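PDB 6ABW: citrate synthase from Metallosphaera sedula, which probably condenses acetyl-CoA with oxaloacetate and water to give citrate and free coenzyme A, a reaction of the tricarboxylic acid cycle. Local coordinates for residues Thr31-Glu36 with Arg271-Tyr276; Asp49-Thr54 with Met185-Ile190; Leu191-Glu196 with Arg350-Thr355; Ile282-Ala287 with Asp325-Val330. All coordinates share one frame; numbering follows the deposited sequence.

Interaction 1 of 4, residues Thr31-Glu36 with Arg271-Tyr276. With ACO (acetyl coenzyme *a), chain D.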
# COMPACT_ATOMS: atom_id res chain seq x y z
N THR A 31 -22.70 4.66 0.54
CA THR A 31 -22.70 6.07 0.20
C THR A 31 -23.44 6.25 -1.11
O THR A 31 -23.13 5.54 -2.09
CB THR A 31 -21.25 6.62 0.06
OG1 THR A 31 -20.55 6.33 1.28
CG2 THR A 31 -21.23 8.01 -0.07
N TYR A 32 -24.43 7.13 -1.07
CA TYR A 32 -25.20 7.52 -2.27
C TYR A 32 -24.88 8.97 -2.62
O TYR A 32 -24.91 9.84 -1.76
CB TYR A 32 -26.70 7.37 -1.97
CG TYR A 32 -27.59 7.91 -3.05
CD1 TYR A 32 -27.73 7.23 -4.25
CD2 TYR A 32 -28.28 9.11 -2.86
CE1 TYR A 32 -28.50 7.75 -5.27
CE2 TYR A 32 -29.11 9.62 -3.88
CZ TYR A 32 -29.21 8.90 -5.05
OH TYR A 32 -29.97 9.36 -6.11
N ILE A 33 -24.62 9.24 -3.89
CA ILE A 33 -24.32 10.58 -4.36
C ILE A 33 -25.21 10.90 -5.53
O ILE A 33 -25.29 10.07 -6.44
CB ILE A 33 -22.83 10.74 -4.79
CG1 ILE A 33 -21.92 10.44 -3.62
CG2 ILE A 33 -22.57 12.16 -5.25
CD1 ILE A 33 -20.50 10.13 -4.02
N ASP A 34 -25.91 12.03 -5.47
CA ASP A 34 -26.65 12.56 -6.62
C ASP A 34 -25.97 13.86 -7.04
O ASP A 34 -26.14 14.87 -6.41
CB ASP A 34 -28.14 12.73 -6.28
CG ASP A 34 -28.98 13.37 -7.45
OD1 ASP A 34 -28.44 13.74 -8.51
OD2 ASP A 34 -30.20 13.54 -7.23
N GLY A 35 -25.14 13.79 -8.06
CA GLY A 35 -24.41 14.98 -8.51
C GLY A 35 -25.26 16.12 -9.07
O GLY A 35 -24.89 17.30 -8.95
N GLU A 36 -26.40 15.78 -9.65
CA GLU A 36 -27.24 16.81 -10.30
C GLU A 36 -27.95 17.65 -9.27
O GLU A 36 -28.20 18.86 -9.47
CB GLU A 36 -28.27 16.18 -11.27
CG GLU A 36 -27.68 15.23 -12.34
CD GLU A 36 -26.62 15.84 -13.28
OE1 GLU A 36 -26.87 16.89 -13.92
OE2 GLU A 36 -25.53 15.23 -13.41
N ARG A 271 -16.00 16.62 -10.12
CA ARG A 271 -16.36 15.73 -11.28
C ARG A 271 -17.80 15.22 -11.28
O ARG A 271 -18.29 14.83 -12.35
CB ARG A 271 -15.40 14.51 -11.39
CG ARG A 271 -14.02 14.91 -11.92
CD ARG A 271 -13.09 13.76 -12.34
NE ARG A 271 -11.71 14.29 -12.53
CZ ARG A 271 -11.28 15.02 -13.58
NH1 ARG A 271 -12.08 15.35 -14.59
NH2 ARG A 271 -10.01 15.44 -13.60
N VAL A 272 -18.44 15.14 -10.12
CA VAL A 272 -19.81 14.62 -9.97
C VAL A 272 -20.83 15.72 -9.66
O VAL A 272 -21.91 15.79 -10.28
CB VAL A 272 -19.85 13.50 -8.86
CG1 VAL A 272 -21.21 12.88 -8.72
CG2 VAL A 272 -18.86 12.40 -9.21
N TYR A 273 -20.57 16.51 -8.63
CA TYR A 273 -21.47 17.58 -8.22
C TYR A 273 -21.48 18.75 -9.22
O TYR A 273 -20.44 19.30 -9.53
CB TYR A 273 -21.15 18.18 -6.85
CG TYR A 273 -21.32 17.19 -5.70
CD1 TYR A 273 -22.56 16.64 -5.44
CD2 TYR A 273 -20.23 16.81 -4.89
CE1 TYR A 273 -22.74 15.73 -4.42
CE2 TYR A 273 -20.39 15.91 -3.83
CZ TYR A 273 -21.63 15.36 -3.63
OH TYR A 273 -21.86 14.45 -2.66
N LYS A 274 -22.65 19.08 -9.72
CA LYS A 274 -22.81 20.22 -10.62
C LYS A 274 -23.52 21.37 -9.88
O LYS A 274 -23.96 22.33 -10.49
CB LYS A 274 -23.54 19.77 -11.90
CG LYS A 274 -22.82 18.63 -12.66
CD LYS A 274 -21.36 18.97 -12.95
CE LYS A 274 -20.49 17.81 -13.45
NZ LYS A 274 -19.04 18.18 -13.23
N THR A 275 -23.50 21.32 -8.55
CA THR A 275 -24.12 22.24 -7.62
C THR A 275 -23.03 22.47 -6.56
O THR A 275 -21.92 21.84 -6.68
CB THR A 275 -25.28 21.55 -6.87
OG1 THR A 275 -24.80 20.35 -6.21
CG2 THR A 275 -26.34 21.07 -7.83
N TYR A 276 -23.32 23.29 -5.55
CA TYR A 276 -22.51 23.25 -4.31
C TYR A 276 -22.40 21.78 -3.81
O TYR A 276 -23.34 21.00 -3.83
CB TYR A 276 -23.14 24.05 -3.16
CG TYR A 276 -22.67 25.48 -2.94
CD1 TYR A 276 -23.04 26.45 -3.87
CD2 TYR A 276 -21.95 25.88 -1.81
CE1 TYR A 276 -22.71 27.77 -3.69
CE2 TYR A 276 -21.58 27.20 -1.63
CZ TYR A 276 -21.96 28.13 -2.59
OH TYR A 276 -21.68 29.46 -2.59
N1A ACO D . -11.91 27.16 -11.41
C2A ACO D . -12.18 27.87 -12.56
N3A ACO D . -12.74 27.29 -13.69
C4A ACO D . -13.03 25.97 -13.66
C5A ACO D . -12.78 25.16 -12.45
C6A ACO D . -12.19 25.85 -11.30
N6A ACO D . -11.91 25.13 -10.20
N7A ACO D . -13.14 23.88 -12.72
C8A ACO D . -13.61 23.85 -13.99
N9A ACO D . -13.53 25.09 -14.54
C1B ACO D . -13.97 25.49 -15.91
C2B ACO D . -13.34 24.67 -17.04
O2B ACO D . -12.06 25.14 -17.46
C3B ACO D . -14.38 24.86 -18.11
O3B ACO D . -14.10 26.13 -18.73
P3B ACO D . -14.47 26.52 -20.27
O7A ACO D . -13.46 27.58 -20.64
O8A ACO D . -15.91 27.04 -20.20
O9A ACO D . -14.29 25.21 -21.02
C4B ACO D . -15.72 24.89 -17.35
O4B ACO D . -15.41 25.31 -16.01
C5B ACO D . -16.41 23.56 -17.24
O5B ACO D . -15.53 22.61 -16.65
P1A ACO D . -16.08 21.13 -16.28
O1A ACO D . -16.01 20.36 -17.58
O2A ACO D . -17.39 21.29 -15.50
O3A ACO D . -15.05 20.46 -15.23
P2A ACO D . -13.56 19.93 -15.60
O4A ACO D . -13.56 18.44 -15.82
O5A ACO D . -12.85 20.91 -16.49
O6A ACO D . -12.97 20.03 -14.10
CBP ACO D . -12.64 19.18 -11.90
CCP ACO D . -13.66 19.51 -12.95
CDP ACO D . -13.04 18.96 -10.45
CEP ACO D . -11.29 18.62 -12.38
CAP ACO D . -12.13 20.70 -11.70
OAP ACO D . -13.16 21.67 -11.41
C9P ACO D . -11.04 20.96 -10.66
O9P ACO D . -9.87 20.84 -11.01
N8P ACO D . -11.41 21.29 -9.40
C7P ACO D . -10.48 21.27 -8.29
C6P ACO D . -9.42 22.35 -8.29
C5P ACO D . -8.52 21.99 -7.12
O5P ACO D . -8.74 22.46 -6.01
N4P ACO D . -7.46 21.18 -7.36
C3P ACO D . -6.46 20.85 -6.33
C2P ACO D . -6.56 19.36 -6.10
S1P ACO D . -5.13 18.58 -6.78
C ACO D . -4.68 17.92 -5.34
O ACO D . -4.11 18.65 -4.55
CH3 ACO D . -5.06 16.49 -5.09
O HOH W 1 -22.96 14.33 -12.11
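Ile-33 turns CG1 anti to its carbonyl carbon (chi1 -60°), which leaves CG2 pointing at Tyr-273, whose own CG also stands anti to the carbonyl carbon (chi1 -65°) and swings the phenol toward the strand. The two side chains cross at about a right angle: Ile-33 CG2 lies 3.5 Å from Tyr-273 OH and 3.8 Å from Val-272 CG1. Beyond the strand, Gly-35 CA comes to 3.2 Å from Val-272 O in a CA-H...O contact, and a beta carbon there would run into that oxygen. Gly-35 O then takes a nearly straight hydrogen bond from Lys-274 N (3.0 Å, 173°). In this way an outer strand, within this chain, of the small N-terminal antiparallel sheet meets the loop that follows His-270, the predicted active-site histidine. Tyr-273 OH is hydrogen-bonded to His-195 NE2, so a phenylalanine here would probably leave that histidine nitrogen without its mate. A water bridges Glu-36 OE2 (3.0 Å) and Val-272 O (2.6 Å), donating to both. At the far end of the loop segment, Arg-271 extends from CG to NE and lays one guanidinium face on CEP of the bound acetyl-CoA.

Interaction 2 of 4, residues Asp49-Thr54 with Met185-Ile190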
# COMPACT_ATOMS: atom_id res chain seq x y z
N ASP A 49 -28.31 15.79 8.05
CA ASP A 49 -29.10 15.16 9.15
C ASP A 49 -28.11 14.44 10.06
O ASP A 49 -28.19 14.55 11.32
CB ASP A 49 -30.11 14.20 8.47
CG ASP A 49 -31.35 13.77 9.38
OD1 ASP A 49 -31.54 14.28 10.55
OD2 ASP A 49 -32.09 12.87 8.87
N LEU A 50 -27.16 13.70 9.46
CA LEU A 50 -26.17 13.03 10.30
C LEU A 50 -25.34 13.99 11.08
O LEU A 50 -25.02 13.77 12.30
CB LEU A 50 -25.29 12.11 9.45
CG LEU A 50 -26.04 10.91 8.91
CD1 LEU A 50 -25.13 10.20 7.92
CD2 LEU A 50 -26.52 9.97 10.04
N VAL A 51 -24.91 15.09 10.43
CA VAL A 51 -23.99 16.00 11.16
C VAL A 51 -24.72 16.68 12.30
O VAL A 51 -24.21 16.77 13.43
CB VAL A 51 -23.31 17.03 10.24
CG1 VAL A 51 -22.60 18.13 11.07
CG2 VAL A 51 -22.26 16.35 9.38
N GLU A 52 -25.92 17.15 12.00
CA GLU A 52 -26.70 17.91 13.01
C GLU A 52 -27.15 17.04 14.20
O GLU A 52 -27.11 17.51 15.31
CB GLU A 52 -27.91 18.50 12.35
CG GLU A 52 -28.83 19.32 13.25
CD GLU A 52 -28.22 20.59 13.87
OE1 GLU A 52 -27.04 20.95 13.57
OE2 GLU A 52 -28.96 21.23 14.66
N HIS A 53 -27.57 15.81 13.94
CA HIS A 53 -28.30 15.00 14.90
C HIS A 53 -27.55 13.75 15.39
O HIS A 53 -28.08 13.05 16.28
CB HIS A 53 -29.63 14.58 14.31
CG HIS A 53 -30.51 15.73 13.97
ND1 HIS A 53 -30.99 15.96 12.69
CD2 HIS A 53 -31.08 16.68 14.75
CE1 HIS A 53 -31.78 17.03 12.70
NE2 HIS A 53 -31.85 17.48 13.94
N THR A 54 -26.36 13.43 14.84
CA THR A 54 -25.63 12.25 15.32
C THR A 54 -24.23 12.64 15.78
O THR A 54 -24.06 13.65 16.41
CB THR A 54 -25.69 11.03 14.37
OG1 THR A 54 -24.81 11.24 13.28
CG2 THR A 54 -27.12 10.79 13.84
N MET A 185 -15.00 19.48 14.96
CA MET A 185 -14.11 18.29 14.67
C MET A 185 -14.96 17.08 14.41
O MET A 185 -14.73 16.31 13.47
CB MET A 185 -13.14 18.11 15.82
CG MET A 185 -12.16 16.94 15.58
SD MET A 185 -10.93 17.42 14.34
CE MET A 185 -10.91 15.98 13.29
N ASP A 186 -16.03 16.89 15.20
CA ASP A 186 -16.93 15.81 15.00
C ASP A 186 -17.58 15.90 13.63
O ASP A 186 -17.71 14.89 12.85
CB ASP A 186 -18.04 15.80 16.12
CG ASP A 186 -18.89 14.59 16.04
OD1 ASP A 186 -18.40 13.44 16.34
OD2 ASP A 186 -20.07 14.77 15.60
N ALA A 187 -18.01 17.11 13.29
CA ALA A 187 -18.60 17.30 11.95
C ALA A 187 -17.61 16.90 10.81
O ALA A 187 -17.99 16.26 9.82
CB ALA A 187 -19.08 18.74 11.78
N ALA A 188 -16.38 17.38 10.93
CA ALA A 188 -15.33 17.15 9.93
C ALA A 188 -15.09 15.67 9.78
O ALA A 188 -14.95 15.18 8.68
CB ALA A 188 -14.05 17.84 10.35
N LEU A 189 -15.07 14.92 10.88
CA LEU A 189 -14.93 13.47 10.84
C LEU A 189 -16.05 12.80 10.14
O LEU A 189 -15.83 11.86 9.39
CB LEU A 189 -14.84 12.87 12.21
CG LEU A 189 -13.60 13.25 12.95
CD1 LEU A 189 -13.72 12.98 14.43
CD2 LEU A 189 -12.45 12.44 12.34
N ILE A 190 -17.27 13.28 10.34
CA ILE A 190 -18.40 12.70 9.56
C ILE A 190 -18.33 13.09 8.09
O ILE A 190 -18.56 12.25 7.19
CB ILE A 190 -19.76 13.16 10.16
CG1 ILE A 190 -19.95 12.55 11.59
CG2 ILE A 190 -20.91 12.74 9.25
CD1 ILE A 190 -21.04 13.23 12.39
O HOH W 2 -21.33 16.44 14.10
O HOH W 3 -22.16 15.58 17.09
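Ile-190 can be followed outward against Val-51 and Leu-50. Its CB sits 4.1 Å from Val-51 CG2. The CG2 branch, anti to the backbone N, meets that same methyl at 3.9 Å, while CG1 stands anti to the carbonyl carbon (chi1 -67°) and points CD1 at the Leu-50 carbonyl, 4.0 Å from Leu-50 O. That carbonyl is already occupied: Thr-54 N and Thr-54 OG1 both donate to it, from opposite faces of its plane, as helix 47-53 ends. The other branch of Val-51 works one turn away, CG1 pressing on Ala-187 CB at 3.6 Å, with Tyr-286 of helix 278-292 packed against both residues. An alanine in place of Val-51 would probably open a gap between Ala-187, Ile-190 and Tyr-286. On the polar side, Asp-186 OD2 faces two waters, one lying also near Val-51 O and the other near Thr-54 O; its OD1 takes the N-H of Phe-56. Leu-50 and Thr-54 also pack on Val-383 of the second subunit, which brings the dimer partner close to this buried seam. The short-segment axes, 9.6 Å apart and at 155°, make this a roughly antiparallel helix pair, joined through Val-51, Ala-187 and Ile-190, in the mainly helical citrate synthase fold.

Interaction 3 of 4, residues Leu191-Glu196 with Arg350-Thr355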
# COMPACT_ATOMS: atom_id res chain seq x y z
N LEU A 191 -17.99 14.35 7.84
CA LEU A 191 -18.06 14.91 6.48
C LEU A 191 -17.13 14.22 5.49
O LEU A 191 -17.45 14.07 4.31
CB LEU A 191 -17.80 16.43 6.53
CG LEU A 191 -18.92 17.33 7.07
CD1 LEU A 191 -18.52 18.76 7.39
CD2 LEU A 191 -20.13 17.33 6.12
N TYR A 192 -15.94 13.86 5.95
CA TYR A 192 -14.93 13.25 5.14
C TYR A 192 -14.93 11.70 5.15
O TYR A 192 -14.05 11.09 4.52
CB TYR A 192 -13.55 13.84 5.51
CG TYR A 192 -13.07 15.08 4.78
CD1 TYR A 192 -13.35 15.30 3.41
CD2 TYR A 192 -12.21 15.98 5.39
CE1 TYR A 192 -12.80 16.35 2.73
CE2 TYR A 192 -11.68 17.05 4.71
CZ TYR A 192 -11.98 17.24 3.35
OH TYR A 192 -11.40 18.30 2.64
N ALA A 193 -15.95 11.06 5.80
CA ALA A 193 -15.86 9.65 6.09
C ALA A 193 -15.83 8.80 4.83
O ALA A 193 -15.10 7.82 4.81
CB ALA A 193 -16.93 9.17 7.04
N ASP A 194 -16.64 9.10 3.81
CA ASP A 194 -16.61 8.31 2.61
C ASP A 194 -17.14 9.10 1.40
O ASP A 194 -18.03 9.92 1.59
CB ASP A 194 -17.52 7.06 2.70
CG ASP A 194 -17.19 6.06 1.57
OD1 ASP A 194 -15.95 5.81 1.28
OD2 ASP A 194 -18.11 5.61 0.86
N HIS A 195 -16.58 8.85 0.23
CA HIS A 195 -17.10 9.49 -1.00
C HIS A 195 -16.48 8.88 -2.24
O HIS A 195 -15.22 8.92 -2.41
CB HIS A 195 -16.74 10.97 -1.00
CG HIS A 195 -17.70 11.85 -1.73
ND1 HIS A 195 -17.44 12.33 -2.99
CD2 HIS A 195 -18.89 12.37 -1.37
CE1 HIS A 195 -18.47 13.05 -3.38
NE2 HIS A 195 -19.36 13.09 -2.43
N GLU A 196 -17.30 8.30 -3.12
CA GLU A 196 -16.79 7.78 -4.42
C GLU A 196 -15.75 6.65 -4.14
O GLU A 196 -15.70 6.11 -3.02
CB GLU A 196 -16.21 8.91 -5.28
CG GLU A 196 -17.17 9.99 -5.75
CD GLU A 196 -16.42 11.23 -6.30
OE1 GLU A 196 -16.18 11.32 -7.53
OE2 GLU A 196 -16.03 12.14 -5.50
N ARG A 350 -11.43 9.31 6.73
CA ARG A 350 -11.63 8.36 5.66
C ARG A 350 -11.23 6.91 6.04
O ARG A 350 -11.70 5.99 5.39
CB ARG A 350 -10.92 8.85 4.39
CG ARG A 350 -11.07 8.02 3.12
CD ARG A 350 -12.52 7.87 2.70
NE ARG A 350 -13.21 9.15 2.57
CZ ARG A 350 -13.35 9.88 1.44
NH1 ARG A 350 -12.97 9.42 0.25
NH2 ARG A 350 -13.94 11.06 1.47
N THR A 351 -10.50 6.71 7.14
CA THR A 351 -10.29 5.34 7.61
C THR A 351 -11.61 4.60 7.81
O THR A 351 -11.66 3.39 7.53
CB THR A 351 -9.45 5.20 8.91
OG1 THR A 351 -10.11 5.88 10.00
CG2 THR A 351 -8.06 5.73 8.68
N LEU A 352 -12.71 5.35 8.11
CA LEU A 352 -13.97 4.71 8.27
C LEU A 352 -14.47 4.20 6.97
O LEU A 352 -14.82 3.02 6.91
CB LEU A 352 -14.99 5.64 8.88
CG LEU A 352 -16.39 5.06 9.06
CD1 LEU A 352 -16.32 3.79 9.91
CD2 LEU A 352 -17.36 6.07 9.74
N GLY A 353 -14.47 5.02 5.93
CA GLY A 353 -14.86 4.58 4.59
C GLY A 353 -13.97 3.49 4.00
O GLY A 353 -14.47 2.51 3.45
N TRP A 354 -12.65 3.59 4.20
CA TRP A 354 -11.74 2.53 3.74
C TRP A 354 -12.04 1.16 4.37
O TRP A 354 -12.20 0.19 3.66
CB TRP A 354 -10.27 2.92 4.00
CG TRP A 354 -9.76 4.07 3.19
CD1 TRP A 354 -10.16 4.46 1.95
CD2 TRP A 354 -8.71 4.97 3.57
NE1 TRP A 354 -9.42 5.54 1.54
CE2 TRP A 354 -8.50 5.85 2.51
CE3 TRP A 354 -7.89 5.06 4.69
CZ2 TRP A 354 -7.61 6.89 2.59
CZ3 TRP A 354 -6.99 6.08 4.75
CH2 TRP A 354 -6.84 6.96 3.71
N THR A 355 -12.18 1.13 5.66
CA THR A 355 -12.41 -0.11 6.37
C THR A 355 -13.82 -0.65 6.00
O THR A 355 -14.00 -1.87 5.72
CB THR A 355 -12.31 0.01 7.86
OG1 THR A 355 -13.21 1.00 8.40
CG2 THR A 355 -10.91 0.25 8.35
O HOH W 4 -13.00 11.27 -1.97
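The Arg-350 guanidinium carries the loop after helix 179-191 on one face and at its edge. His-195 N lies over the centre of that face, 3.5 Å above the plane, with Asp-194 CA beside it toward the rim. At the edge, in the plane, sits the carbonyl of Tyr-192: its oxygen accepts from Arg-350 NE at 2.9 Å and from Arg-350 NH2 at 3.1 Å, a side-on grip of two nitrogens on one atom, both arriving from the same face of the carbonyl. A water in the same plane accepts from Arg-350 NH1 and donates to His-195 O. Bends at chi2 (59°) and chi3 (54°) fold the arginine back onto this loop, and its CG rests over one face of Trp-354. Gly-353 has no side chain, which lets the helix close on Ala-193 O through a weak bond from its N (3.1 Å) and bring its CA to 3.7 Å from Asp-194 OD1. Asp-194 OD2 is bound by Thr-31 and His-357, and Tyr-192 OH by Asp-325, a predicted active-site residue. Asp-194 OD1 stands 4.5 Å from Arg-350 NE, well out of the guanidinium plane, so the charges would probably interact only through space. Tyr-192 directly follows helix 179-191, so the guanidinium would probably be favoured by that helix's partly negative C-terminal end, while His-195 N, buried over the guanidinium face, finds no partner.

Interaction 4 of 4, residues Ile282-Ala287 with Asp325-Val330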
# COMPACT_ATOMS: atom_id res chain seq x y z
N ILE A 282 -21.65 22.70 4.94
CA ILE A 282 -21.56 22.30 6.33
C ILE A 282 -20.21 22.70 6.88
O ILE A 282 -20.13 23.29 7.99
CB ILE A 282 -21.86 20.81 6.50
CG1 ILE A 282 -23.22 20.51 5.94
CG2 ILE A 282 -21.82 20.47 7.98
CD1 ILE A 282 -23.55 19.06 5.68
N PHE A 283 -19.13 22.41 6.14
CA PHE A 283 -17.81 22.94 6.61
C PHE A 283 -17.89 24.47 6.83
O PHE A 283 -17.36 25.00 7.84
CB PHE A 283 -16.72 22.63 5.62
CG PHE A 283 -16.09 21.29 5.79
CD1 PHE A 283 -15.36 21.01 6.92
CD2 PHE A 283 -16.24 20.30 4.86
CE1 PHE A 283 -14.76 19.77 7.12
CE2 PHE A 283 -15.65 19.07 5.04
CZ PHE A 283 -14.91 18.78 6.20
N LYS A 284 -18.57 25.18 5.93
CA LYS A 284 -18.67 26.64 6.10
C LYS A 284 -19.31 27.06 7.42
O LYS A 284 -18.80 27.94 8.13
CB LYS A 284 -19.42 27.25 4.93
CG LYS A 284 -19.39 28.79 5.04
CD LYS A 284 -20.07 29.43 3.90
CE LYS A 284 -20.05 30.94 4.11
NZ LYS A 284 -20.77 31.54 2.94
N LYS A 285 -20.41 26.42 7.74
CA LYS A 285 -21.18 26.67 8.96
C LYS A 285 -20.28 26.56 10.16
O LYS A 285 -20.26 27.44 11.02
CB LYS A 285 -22.29 25.66 9.03
CG LYS A 285 -23.18 25.66 10.27
CD LYS A 285 -24.12 24.45 10.11
CE LYS A 285 -25.50 24.61 10.74
NZ LYS A 285 -25.38 24.40 12.20
N TYR A 286 -19.50 25.45 10.21
CA TYR A 286 -18.68 25.19 11.34
C TYR A 286 -17.46 26.05 11.36
O TYR A 286 -17.00 26.38 12.42
CB TYR A 286 -18.37 23.68 11.51
CG TYR A 286 -19.59 22.95 12.00
CD1 TYR A 286 -19.98 23.01 13.37
CD2 TYR A 286 -20.41 22.32 11.15
CE1 TYR A 286 -21.12 22.38 13.80
CE2 TYR A 286 -21.55 21.68 11.57
CZ TYR A 286 -21.92 21.73 12.90
OH TYR A 286 -23.13 21.09 13.21
N ALA A 287 -16.96 26.50 10.20
CA ALA A 287 -15.83 27.41 10.16
C ALA A 287 -16.10 28.80 10.80
O ALA A 287 -15.26 29.36 11.44
CB ALA A 287 -15.41 27.61 8.72
N ASP A 325 -13.32 20.72 -0.22
CA ASP A 325 -11.94 21.13 0.16
C ASP A 325 -11.79 22.62 0.42
O ASP A 325 -10.75 23.07 0.88
CB ASP A 325 -10.96 20.59 -0.85
CG ASP A 325 -11.10 19.02 -1.08
OD1 ASP A 325 -11.16 18.21 -0.07
OD2 ASP A 325 -11.20 18.61 -2.30
N PHE A 326 -12.80 23.42 0.08
CA PHE A 326 -12.69 24.88 0.11
C PHE A 326 -12.65 25.43 1.54
O PHE A 326 -11.84 26.29 1.83
CB PHE A 326 -13.84 25.56 -0.72
CG PHE A 326 -13.56 27.03 -1.00
CD1 PHE A 326 -12.66 27.39 -1.94
CD2 PHE A 326 -14.12 28.02 -0.20
CE1 PHE A 326 -12.39 28.72 -2.16
CE2 PHE A 326 -13.87 29.34 -0.43
CZ PHE A 326 -13.02 29.70 -1.40
N TYR A 327 -13.55 24.96 2.41
CA TYR A 327 -13.65 25.41 3.78
C TYR A 327 -13.13 24.40 4.83
O TYR A 327 -13.07 24.75 6.00
CB TYR A 327 -15.10 25.73 4.11
CG TYR A 327 -15.56 27.07 3.60
CD1 TYR A 327 -15.09 28.21 4.18
CD2 TYR A 327 -16.49 27.18 2.59
CE1 TYR A 327 -15.50 29.45 3.74
CE2 TYR A 327 -16.92 28.43 2.12
CZ TYR A 327 -16.41 29.55 2.69
OH TYR A 327 -16.79 30.84 2.29
N SER A 328 -12.68 23.21 4.44
CA SER A 328 -12.25 22.24 5.47
C SER A 328 -10.98 22.71 6.16
O SER A 328 -10.85 22.65 7.40
CB SER A 328 -12.09 20.84 4.83
OG SER A 328 -11.10 20.85 3.79
N GLY A 329 -10.03 23.24 5.38
CA GLY A 329 -8.84 23.82 5.89
C GLY A 329 -9.08 24.94 6.88
O GLY A 329 -8.40 25.06 7.92
N VAL A 330 -10.03 25.81 6.59
CA VAL A 330 -10.43 26.84 7.52
C VAL A 330 -10.85 26.26 8.87
O VAL A 330 -10.44 26.78 9.89
CB VAL A 330 -11.52 27.79 6.96
CG1 VAL A 330 -11.86 28.88 8.00
CG2 VAL A 330 -11.00 28.43 5.68
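Lys-284 and Tyr-327 send their polar ends to one atom, OE1 of Glu-308 on helix 295-315, the lysine NZ by a salt bridge and the tyrosine OH by a hydrogen bond; NZ also reaches Gln-305. The two side chains get there side by side, pointing the same way. Lys-284 leaves its helix with CG anti to the backbone N and stays extended beyond, so that its methylenes run over one face of the tyrosine ring: CG stands 3.9 Å from the Tyr-327 ring centroid, 15° off the normal, a CH-pi contact, and CE comes to 3.7 Å from Tyr-327 OH. Phe-326 CD2 lies over the opposite face. A second CH-pi contact is made by Ser-328, whose CB sits 3.7 Å from the centroid of Phe-283, 12° off the ring normal. Between these two, Phe-283 CB meets Tyr-327 CB at 3.8 Å, and a turn further on Ala-287 CB meets Val-330 CG1, also at 3.8 Å. The short-segment axes lie 8.1 Å apart at 25°, with the small side chains of Ala-287 and Ser-328 among those at the interface. Ser-328 OG bonds to Tyr-192 OH. The contact itself is thus apolar and ring-based; the side-chain polar groups of Lys-284, Tyr-327 and Ser-328 find partners on other elements, whereas Ser-328 N is buried without one, and the shared Glu-308 carboxylate would probably be stabilised as an anion by the lysine and phenol together.

Starting from the N terminus, strand 31-34 opens the loop that interaction 1 closes at 271-276. Interaction 2 opens and closes wholly within that loop, joining helix 47-53 to helix 179-191. Where it ends, 191-196 begins interaction 3, which closes only at 350-355 on helix 342-365 and so crosses interaction 1; Thr-31 with Asp-194 and Tyr-273 with His-195 bind the crossing pair. Interaction 4 follows interaction 1 and lies entirely within the span of interaction 3, pairing helix 278-292 with helix 325-335. Tyr-192 ties interactions 3 and 4 through Asp-325 and Ser-328, and Tyr-286 packs interaction 4 onto Val-51 and Ala-187 of interaction 2.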